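Local coordinates for type VII secretion system protein EssB (Staphylococcus aureus, PDB 4ANN), which is a membrane component of the type VII (Ess) secretion system, probably required for secretion of EsxA and EsxB, and is represented here by its cytoplasmic segment, at residues L36-A50 and P118-D130. Numbering follows the deposited sequence. Where two conformers were deposited one is given.
Sequences LMYLLEQHSPYFIDA and PIAKTRGLQNVVD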
loop_
_atom_site.group_PDB
_atom_site.type_symbol
_atom_site.label_atom_id
_atom_site.label_comp_id
_atom_site.label_asym_id
_atom_site.label_seq_id
_atom_site.Cartn_x
_atom_site.Cartn_y
_atom_site.Cartn_z
ATOM N N LEU A 36 -10.450 -9.299 19.201
ATOM C CA LEU A 36 -9.597 -8.282 18.628
ATOM C C LEU A 36 -10.080 -7.828 17.277
ATOM O O LEU A 36 -9.522 -6.889 16.725
ATOM C CB LEU A 36 -8.178 -8.847 18.519
ATOM C CG LEU A 36 -7.603 -9.180 19.886
ATOM C CD1 LEU A 36 -6.341 -9.987 19.731
ATOM C CD2 LEU A 36 -7.340 -7.872 20.674
ATOM N N MET A 37 -11.106 -8.514 16.714
ATOM C CA MET A 37 -11.485 -8.170 15.325
ATOM C C MET A 37 -11.996 -6.737 15.226
ATOM O O MET A 37 -11.929 -6.109 14.166
ATOM C CB MET A 37 -12.459 -9.218 14.806
ATOM C CG MET A 37 -11.868 -10.607 14.629
ATOM S SD MET A 37 -10.702 -10.819 13.255
ATOM C CE MET A 37 -9.162 -10.654 14.106
ATOM N N TYR A 38 -12.506 -6.172 16.310
ATOM C CA TYR A 38 -12.960 -4.771 16.325
ATOM C C TYR A 38 -11.819 -3.838 15.920
ATOM O O TYR A 38 -12.064 -2.738 15.437
ATOM C CB TYR A 38 -13.513 -4.402 17.721
ATOM C CG TYR A 38 -12.450 -3.988 18.704
ATOM C CD1 TYR A 38 -11.756 -4.995 19.388
ATOM C CD2 TYR A 38 -12.111 -2.649 18.961
ATOM C CE1 TYR A 38 -10.746 -4.721 20.295
ATOM C CE2 TYR A 38 -11.109 -2.347 19.867
ATOM C CZ TYR A 38 -10.463 -3.384 20.507
ATOM O OH TYR A 38 -9.487 -3.036 21.406
ATOM N N LEU A 39 -10.550 -4.234 16.123
ATOM C CA LEU A 39 -9.423 -3.353 15.711
ATOM C C LEU A 39 -9.460 -3.123 14.233
ATOM O O LEU A 39 -8.880 -2.095 13.744
ATOM C CB LEU A 39 -8.097 -3.951 16.127
ATOM C CG LEU A 39 -7.896 -4.024 17.648
ATOM C CD1 LEU A 39 -6.602 -4.745 17.998
ATOM C CD2 LEU A 39 -7.975 -2.666 18.320
ATOM N N LEU A 40 -10.043 -4.021 13.437
ATOM C CA LEU A 40 -10.057 -3.840 11.990
ATOM C C LEU A 40 -11.012 -2.738 11.585
ATOM O O LEU A 40 -10.940 -2.302 10.411
ATOM C CB LEU A 40 -10.431 -5.144 11.330
ATOM C CG LEU A 40 -9.470 -6.294 11.543
ATOM C CD1 LEU A 40 -9.914 -7.568 10.810
ATOM C CD2 LEU A 40 -8.054 -5.913 11.090
ATOM N N GLU A 41 -11.876 -2.258 12.469
ATOM C CA GLU A 41 -12.757 -1.162 12.147
ATOM C C GLU A 41 -12.447 0.079 12.972
ATOM O O GLU A 41 -13.138 1.088 12.835
ATOM C CB GLU A 41 -14.252 -1.531 12.251
ATOM C CG GLU A 41 -14.689 -1.808 13.683
ATOM C CD GLU A 41 -16.159 -2.056 13.844
ATOM O OE1 GLU A 41 -16.970 -1.885 12.910
ATOM O OE2 GLU A 41 -16.531 -2.431 15.004
ATOM N N GLN A 42 -11.419 0.075 13.820
ATOM C CA GLN A 42 -11.065 1.243 14.585
ATOM C C GLN A 42 -10.418 2.293 13.679
ATOM O O GLN A 42 -9.577 1.955 12.872
ATOM C CB GLN A 42 -10.079 0.835 15.690
ATOM C CG GLN A 42 -9.806 1.894 16.683
ATOM C CD GLN A 42 -9.107 1.407 17.961
ATOM O OE1 GLN A 42 -9.783 1.012 18.927
ATOM N NE2 GLN A 42 -7.795 1.432 17.913
ATOM N N HIS A 43 -10.785 3.554 13.792
ATOM C CA HIS A 43 -10.093 4.565 13.021
ATOM C C HIS A 43 -8.588 4.519 13.259
ATOM O O HIS A 43 -8.151 4.409 14.410
ATOM C CB HIS A 43 -10.616 5.960 13.359
ATOM C CG HIS A 43 -9.868 6.968 12.529
ATOM N ND1 HIS A 43 -10.031 7.182 11.166
ATOM C CD2 HIS A 43 -8.901 7.818 12.913
ATOM C CE1 HIS A 43 -9.237 8.145 10.759
ATOM N NE2 HIS A 43 -8.526 8.534 11.803
ATOM N N SER A 44 -7.834 4.630 12.158
ATOM C CA SER A 44 -6.403 4.742 12.182
ATOM C C SER A 44 -5.968 5.819 11.183
ATOM O O SER A 44 -6.533 5.827 10.073
ATOM C CB SER A 44 -5.719 3.453 11.733
ATOM O OG SER A 44 -4.342 3.687 11.421
ATOM N N PRO A 45 -5.003 6.630 11.527
ATOM C CA PRO A 45 -4.562 7.656 10.521
ATOM C C PRO A 45 -3.922 7.050 9.303
ATOM O O PRO A 45 -3.662 7.792 8.377
ATOM C CB PRO A 45 -3.553 8.489 11.295
ATOM C CG PRO A 45 -3.227 7.730 12.506
ATOM C CD PRO A 45 -4.248 6.701 12.766
ATOM N N TYR A 46 -3.622 5.759 9.285
ATOM C CA TYR A 46 -2.931 5.147 8.171
ATOM C C TYR A 46 -3.819 4.258 7.318
ATOM O O TYR A 46 -3.307 3.708 6.357
ATOM C CB TYR A 46 -1.751 4.312 8.671
ATOM C CG TYR A 46 -0.789 5.234 9.401
ATOM C CD1 TYR A 46 -0.050 6.192 8.692
ATOM C CD2 TYR A 46 -0.597 5.149 10.762
ATOM C CE1 TYR A 46 0.828 7.045 9.307
ATOM C CE2 TYR A 46 0.270 6.012 11.447
ATOM C CZ TYR A 46 0.961 6.934 10.677
ATOM O OH TYR A 46 1.820 7.787 11.311
ATOM N N PHE A 47 -5.109 4.145 7.615
ATOM C CA PHE A 47 -5.982 3.253 6.902
ATOM C C PHE A 47 -7.318 3.902 6.530
ATOM O O PHE A 47 -7.837 4.754 7.248
ATOM C CB PHE A 47 -6.323 1.985 7.718
ATOM C CG PHE A 47 -5.146 1.082 7.879
ATOM C CD1 PHE A 47 -4.870 0.142 6.906
ATOM C CD2 PHE A 47 -4.318 1.155 8.985
ATOM C CE1 PHE A 47 -3.786 -0.710 7.046
ATOM C CE2 PHE A 47 -3.222 0.299 9.088
ATOM C CZ PHE A 47 -2.952 -0.634 8.136
ATOM N N ILE A 48 -7.868 3.464 5.423
ATOM C CA ILE A 48 -9.263 3.719 5.036
ATOM C C ILE A 48 -10.135 3.282 6.190
ATOM O O ILE A 48 -9.928 2.204 6.785
ATOM C CB ILE A 48 -9.593 2.879 3.736
ATOM C CG1 ILE A 48 -8.688 3.321 2.567
ATOM C CG2 ILE A 48 -11.040 2.838 3.407
ATOM C CD1 ILE A 48 -9.019 4.680 2.078
ATOM N N ASP A 49 -11.146 4.064 6.515
ATOM C CA ASP A 49 -12.123 3.661 7.515
ATOM C C ASP A 49 -12.900 2.419 7.041
ATOM O O ASP A 49 -13.120 2.237 5.864
ATOM C CB ASP A 49 -13.103 4.770 7.801
ATOM C CG ASP A 49 -12.463 5.862 8.676
ATOM O OD1 ASP A 49 -11.477 5.624 9.410
ATOM O OD2 ASP A 49 -13.024 7.000 8.649
ATOM N N ALA A 50 -13.262 1.592 8.002
ATOM C CA ALA A 50 -13.837 0.299 7.713
ATOM C C ALA A 50 -14.905 -0.007 8.781
ATOM O O ALA A 50 -14.884 0.531 9.884
ATOM C CB ALA A 50 -12.827 -0.794 7.705
ATOM N N PRO A 118 -0.252 8.995 2.515
ATOM C CA PRO A 118 -0.748 7.686 2.080
ATOM C C PRO A 118 -1.602 7.030 3.157
ATOM O O PRO A 118 -1.360 7.112 4.360
ATOM C CB PRO A 118 0.530 6.909 1.874
ATOM C CG PRO A 118 1.483 7.465 2.920
ATOM C CD PRO A 118 1.166 8.952 2.869
ATOM N N ILE A 119 -2.564 6.282 2.635
ATOM C CA ILE A 119 -3.559 5.539 3.391
ATOM C C ILE A 119 -3.746 4.166 2.760
ATOM O O ILE A 119 -3.922 4.045 1.531
ATOM C CB ILE A 119 -4.891 6.339 3.351
ATOM C CG1 ILE A 119 -4.748 7.797 3.819
ATOM C CG2 ILE A 119 -5.980 5.630 4.100
ATOM C CD1 ILE A 119 -4.396 7.860 5.302
ATOM N N ALA A 120 -3.701 3.094 3.574
ATOM C CA ALA A 120 -3.867 1.753 3.014
ATOM C C ALA A 120 -5.273 1.258 3.246
ATOM O O ALA A 120 -6.026 1.752 4.101
ATOM C CB ALA A 120 -2.855 0.796 3.626
ATOM N N LYS A 121 -5.668 0.238 2.525
ATOM C CA LYS A 121 -7.014 -0.339 2.598
ATOM C C LYS A 121 -7.083 -1.583 3.483
ATOM O O LYS A 121 -7.543 -1.539 4.621
ATOM C CB LYS A 121 -7.541 -0.574 1.176
ATOM C CG LYS A 121 -8.987 -1.014 1.177
ATOM C CD LYS A 121 -9.438 -1.303 -0.255
ATOM C CE LYS A 121 -8.870 -2.588 -0.778
ATOM N NZ LYS A 121 -9.460 -2.890 -2.119
ATOM N N THR A 122 -6.616 -2.724 2.998
ATOM C CA THR A 122 -6.669 -3.961 3.747
ATOM C C THR A 122 -5.778 -3.893 4.985
ATOM O O THR A 122 -4.630 -3.446 4.883
ATOM C CB THR A 122 -6.205 -5.114 2.852
ATOM O OG1 THR A 122 -7.069 -5.126 1.682
ATOM C CG2 THR A 122 -6.386 -6.455 3.533
ATOM N N ARG A 123 -6.268 -4.355 6.115
ATOM C CA ARG A 123 -5.467 -4.408 7.326
ATOM C C ARG A 123 -5.359 -5.842 7.861
ATOM O O ARG A 123 -6.367 -6.504 7.986
ATOM C CB ARG A 123 -6.057 -3.698 8.499
ATOM C CG ARG A 123 -6.756 -2.478 8.217
ATOM C CD ARG A 123 -7.229 -1.725 9.449
ATOM N NE ARG A 123 -8.066 -0.634 9.161
ATOM C CZ ARG A 123 -8.619 0.172 10.045
ATOM N NH1 ARG A 123 -8.414 -0.005 11.340
ATOM N NH2 ARG A 123 -9.402 1.166 9.650
ATOM N N GLY A 124 -4.156 -6.261 8.165
ATOM C CA GLY A 124 -3.998 -7.424 9.033
ATOM C C GLY A 124 -3.661 -7.008 10.426
ATOM O O GLY A 124 -3.536 -5.807 10.754
ATOM N N LEU A 125 -3.498 -8.013 11.295
ATOM C CA LEU A 125 -3.114 -7.821 12.675
ATOM C C LEU A 125 -2.036 -8.807 13.002
ATOM O O LEU A 125 -2.266 -9.996 12.787
ATOM C CB LEU A 125 -4.260 -8.056 13.606
ATOM C CG LEU A 125 -5.334 -7.022 13.619
ATOM C CD1 LEU A 125 -6.506 -7.614 14.408
ATOM C CD2 LEU A 125 -4.816 -5.709 14.243
ATOM N N GLN A 126 -0.941 -8.283 13.529
ATOM C CA GLN A 126 0.196 -9.147 13.814
ATOM C C GLN A 126 -0.207 -10.324 14.655
ATOM O O GLN A 126 -0.883 -10.163 15.664
ATOM C CB GLN A 126 1.289 -8.331 14.505
ATOM C CG GLN A 126 1.692 -7.222 13.508
ATOM C CD GLN A 126 3.095 -7.604 13.046
ATOM O OE1 GLN A 126 3.275 -8.666 12.452
ATOM N NE2 GLN A 126 3.994 -6.690 13.414
ATOM N N ASN A 127 0.188 -11.512 14.196
ATOM C CA ASN A 127 0.050 -12.717 14.994
ATOM C C ASN A 127 -1.421 -13.092 15.109
ATOM O O ASN A 127 -1.664 -14.029 15.865
ATOM C CB ASN A 127 0.618 -12.593 16.414
ATOM C CG ASN A 127 2.061 -12.178 16.460
ATOM O OD1 ASN A 127 2.521 -11.326 17.234
ATOM N ND2 ASN A 127 2.866 -12.814 15.612
ATOM N N VAL A 128 -2.297 -12.435 14.356
ATOM C CA VAL A 128 -3.728 -12.654 14.514
ATOM C C VAL A 128 -4.474 -12.962 13.227
ATOM O O VAL A 128 -5.235 -13.903 13.182
ATOM C CB VAL A 128 -4.354 -11.437 15.212
ATOM C CG1 VAL A 128 -5.844 -11.569 15.203
ATOM C CG2 VAL A 128 -3.832 -11.330 16.620
ATOM N N VAL A 129 -4.283 -12.087 12.210
ATOM C CA VAL A 129 -4.923 -12.328 10.930
ATOM C C VAL A 129 -4.063 -11.736 9.824
ATOM O O VAL A 129 -3.411 -10.676 10.015
ATOM C CB VAL A 129 -6.377 -11.809 10.893
ATOM C CG1 VAL A 129 -6.447 -10.297 10.971
ATOM C CG2 VAL A 129 -7.092 -12.282 9.625
ATOM N N ASP A 130 -4.053 -12.378 8.684
ATOM C CA ASP A 130 -3.362 -11.944 7.483
ATOM C C ASP A 130 -3.934 -10.631 7.000
ATOM O O ASP A 130 -5.069 -10.247 7.397
ATOM C CB ASP A 130 -3.492 -13.029 6.396
ATOM C CG ASP A 130 -2.641 -14.250 6.630
ATOM O OD1 ASP A 130 -1.747 -14.230 7.502
ATOM O OD2 ASP A 130 -2.899 -15.265 5.906
HETATM O O HOH W 1 -12.264 2.626 10.616
HETATM O O HOH W 2 -9.169 -0.452 6.514
#
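Ile48 O accepts two bonds, one from Arg123 NH2 (3.1 Å) and one from a water. NH2 lies tilted from that carbonyl plane, while the oxygen stays in the guanidinium plane. NH1 of Arg123 gives a nearly straight bond to Gln42 O (2.7 Å), in the planes of both groups. NE of Arg123 donates to the same water, which also donates to Lys121 O. The side chain is extended from CG to NE (chi2 -175°, chi3 -172°), which carries the guanidinium to the carbonyls of Gln42 and Ile48. Leu40 O sits over the centre of one guanidinium face, and Phe47 CB lies over the other. Further back, Arg123 CG rests on the Phe47 ring as a CH-pi contact, 3.8 Å from its centroid. Tyr101 adds a cation-pi contact to the arginine.

Beside it, a single beta bridge of Phe47 with Ala120 joins the loop before strand 50-54 to edge strand 118-120 of the EssB cytoplasmic segment. Ala120 N bonds Tyr46 O (2.9 Å), and Ile48 N bonds Ala120 O (2.8 Å). Elsewhere, Leu40 CD2 packs on Leu125 CG (3.9 Å). Val128 and Val129 form a classic bulge opposite Leu125. The carbonyl oxygens around Arg123 would favour its charged form, and its bonds tie 36-50 to 118-130.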